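Local coordinates for protein bazooka, isoform C,LD29223p (Drosophila melanogaster, PDB 5OAK) that acts in cell polarity, binding through its first PDZ domain the C-terminal PDZ-binding motif of Par-6, and probably also binds phosphatidylinositol and phosphatidic acid, at residues M8-N13 against E83-V88. Sequence-based numbering, arbitrary orientation.
Sequences MLLIIN and ELRVRV
Strands 8-12 and 83-88 run antiparallel, their axes 149° apart, and two reciprocal backbone pairs, L9 with V86 and I11 with L84, give four nearly straight N-H...O bonds; the bond from I11 N to L84 O, for example, measures 2.9 Å with an N-H...O angle of 174°. The L84/I11 donors lie in the carbonyl planes, whereas those between L9 and V86 sit above them. The face carrying L9, I11, L84 and V86 is buried, and V88, also buried, adjoins it at L9. There L9 CD1 reaches V88 CG2 at 3.8 Å, the two side chains crossing at about a right angle, and I11 CD1 meets V86 CG2 at 4.2 Å; L49 packs against L9 and I11, and I55 of strand 54-58 against V86 and V88. The opposite face, with M8, L10, I12, E83, R85 and R87, mixes apolar and charged groups. L10, with CG anti to its backbone N, sets CD1 against the E83 side chain, which it crosses obliquely, 3.5 Å from E83 CD. E83 takes the crowded first torsion (chi1 63°) and then extends, so that its carboxylate passes L10 and OE1 faces R85 NH1 in a long salt bridge of 3.8 Å. An alanine at E83 would probably loosen the packing around L10 CD1 and leave R85 without this charge partner. M8 bends at chi2 and chi3 to bring SD over the V86 carbonyl, 3.7 Å from V86 C, with R87 CB beside it, while the R87 guanidinium turns away to a salt bridge with E57. Within this natural PDZ part of the fusion, the chemistry implies a backbone-bonded sheet joining the domain's first and last strands, apolar toward the core and mixed apolar and charged outside.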
loop_
_atom_site.group_PDB
_atom_site.type_symbol
_atom_site.label_atom_id
_atom_site.label_comp_id
_atom_site.label_asym_id
_atom_site.label_seq_id
_atom_site.Cartn_x
_atom_site.Cartn_y
_atom_site.Cartn_z
ATOM N N MET A 8 -8.583 8.855 0.430
ATOM C CA MET A 8 -7.990 8.343 -0.804
ATOM C C MET A 8 -6.761 9.181 -1.170
ATOM O O MET A 8 -6.806 10.415 -1.276
ATOM C CB MET A 8 -9.016 8.330 -1.946
ATOM C CG MET A 8 -8.504 7.664 -3.235
ATOM S SD MET A 8 -8.369 5.856 -3.106
ATOM C CE MET A 8 -10.105 5.348 -3.208
ATOM N N LEU A 9 -5.648 8.478 -1.322
ATOM C CA LEU A 9 -4.363 9.072 -1.665
ATOM C C LEU A 9 -3.991 8.697 -3.090
ATOM O O LEU A 9 -4.440 7.680 -3.629
ATOM C CB LEU A 9 -3.254 8.571 -0.731
ATOM C CG LEU A 9 -3.565 8.742 0.757
ATOM C CD1 LEU A 9 -2.384 8.239 1.623
ATOM C CD2 LEU A 9 -3.938 10.188 1.095
ATOM N N LEU A 10 -3.116 9.506 -3.676
ATOM C CA LEU A 10 -2.635 9.238 -5.030
ATOM C C LEU A 10 -1.123 9.191 -4.980
ATOM O O LEU A 10 -0.489 10.159 -4.510
ATOM C CB LEU A 10 -3.088 10.334 -5.978
ATOM C CG LEU A 10 -2.574 10.228 -7.400
ATOM C CD1 LEU A 10 -3.105 8.991 -8.108
ATOM C CD2 LEU A 10 -2.940 11.461 -8.174
ATOM N N ILE A 11 -0.548 8.078 -5.414
ATOM C CA ILE A 11 0.911 7.959 -5.522
ATOM C C ILE A 11 1.251 7.814 -6.991
ATOM O O ILE A 11 0.743 6.895 -7.651
ATOM C CB ILE A 11 1.453 6.717 -4.750
ATOM C CG1 ILE A 11 1.104 6.825 -3.291
ATOM C CG2 ILE A 11 2.967 6.597 -4.867
ATOM C CD1 ILE A 11 1.501 5.527 -2.588
ATOM N N ILE A 12 2.138 8.647 -7.517
ATOM C CA ILE A 12 2.539 8.502 -8.913
ATOM C C ILE A 12 3.544 7.331 -9.003
ATOM O O ILE A 12 4.471 7.242 -8.191
ATOM C CB ILE A 12 3.164 9.807 -9.433
ATOM C CG1 ILE A 12 2.171 10.973 -9.227
ATOM C CG2 ILE A 12 3.583 9.695 -10.910
ATOM C CD1 ILE A 12 0.780 10.734 -9.782
ATOM N N ASN A 13 3.366 6.439 -9.970
ATOM C CA ASN A 13 4.236 5.274 -10.081
ATOM C C ASN A 13 5.387 5.592 -11.022
ATOM O O ASN A 13 5.196 6.233 -12.015
ATOM C CB ASN A 13 3.434 4.073 -10.586
ATOM C CG ASN A 13 4.213 2.779 -10.506
ATOM O OD1 ASN A 13 5.173 2.668 -9.752
ATOM N ND2 ASN A 13 3.796 1.794 -11.277
ATOM N N GLU A 83 -0.269 5.051 -11.857
ATOM C CA GLU A 83 -0.437 5.612 -10.537
ATOM C C GLU A 83 -1.212 4.650 -9.676
ATOM O O GLU A 83 -1.900 3.769 -10.167
ATOM C CB GLU A 83 -1.148 6.942 -10.592
ATOM C CG GLU A 83 -2.508 6.800 -11.136
ATOM C CD GLU A 83 -3.113 8.092 -11.541
ATOM O OE1 GLU A 83 -4.349 8.173 -11.453
ATOM O OE2 GLU A 83 -2.348 8.993 -11.954
ATOM N N LEU A 84 -1.070 4.836 -8.374
ATOM C CA LEU A 84 -1.757 4.027 -7.377
ATOM C C LEU A 84 -2.725 4.905 -6.617
ATOM O O LEU A 84 -2.308 5.896 -5.993
ATOM C CB LEU A 84 -0.773 3.424 -6.372
ATOM C CG LEU A 84 0.456 2.683 -6.896
ATOM C CD1 LEU A 84 1.260 2.146 -5.724
ATOM C CD2 LEU A 84 0.040 1.563 -7.787
ATOM N N ARG A 85 -3.976 4.525 -6.618
ATOM C CA ARG A 85 -5.004 5.173 -5.811
ATOM C C ARG A 85 -5.162 4.315 -4.565
ATOM O O ARG A 85 -5.604 3.170 -4.654
ATOM C CB ARG A 85 -6.310 5.293 -6.600
ATOM C CG ARG A 85 -6.121 6.213 -7.811
ATOM C CD ARG A 85 -7.213 6.114 -8.852
ATOM N NE ARG A 85 -7.451 4.755 -9.340
ATOM C CZ ARG A 85 -6.683 4.104 -10.216
ATOM N NH1 ARG A 85 -5.554 4.658 -10.713
ATOM N NH2 ARG A 85 -7.041 2.875 -10.573
ATOM N N VAL A 86 -4.774 4.845 -3.415
ATOM C CA VAL A 86 -4.639 4.023 -2.210
ATOM C C VAL A 86 -5.547 4.548 -1.138
ATOM O O VAL A 86 -5.457 5.730 -0.772
ATOM C CB VAL A 86 -3.157 4.093 -1.742
ATOM C CG1 VAL A 86 -2.908 3.204 -0.540
ATOM C CG2 VAL A 86 -2.228 3.689 -2.893
ATOM N N ARG A 87 -6.448 3.723 -0.632
ATOM C CA ARG A 87 -7.347 4.198 0.413
ATOM C C ARG A 87 -6.807 3.784 1.765
ATOM O O ARG A 87 -6.493 2.588 1.953
ATOM C CB ARG A 87 -8.768 3.622 0.214
ATOM C CG ARG A 87 -9.726 4.186 1.237
ATOM C CD ARG A 87 -11.204 3.911 0.810
ATOM N NE ARG A 87 -11.485 2.490 0.673
ATOM C CZ ARG A 87 -11.863 1.661 1.651
ATOM N NH1 ARG A 87 -11.997 2.117 2.901
ATOM N NH2 ARG A 87 -12.075 0.344 1.366
ATOM N N VAL A 88 -6.631 4.753 2.679
ATOM C CA VAL A 88 -6.029 4.444 3.969
ATOM C C VAL A 88 -6.911 4.887 5.160
ATOM O O VAL A 88 -7.663 5.848 5.053
ATOM C CB VAL A 88 -4.602 5.090 4.140
ATOM C CG1 VAL A 88 -3.675 4.654 3.011
ATOM C CG2 VAL A 88 -4.677 6.608 4.209
#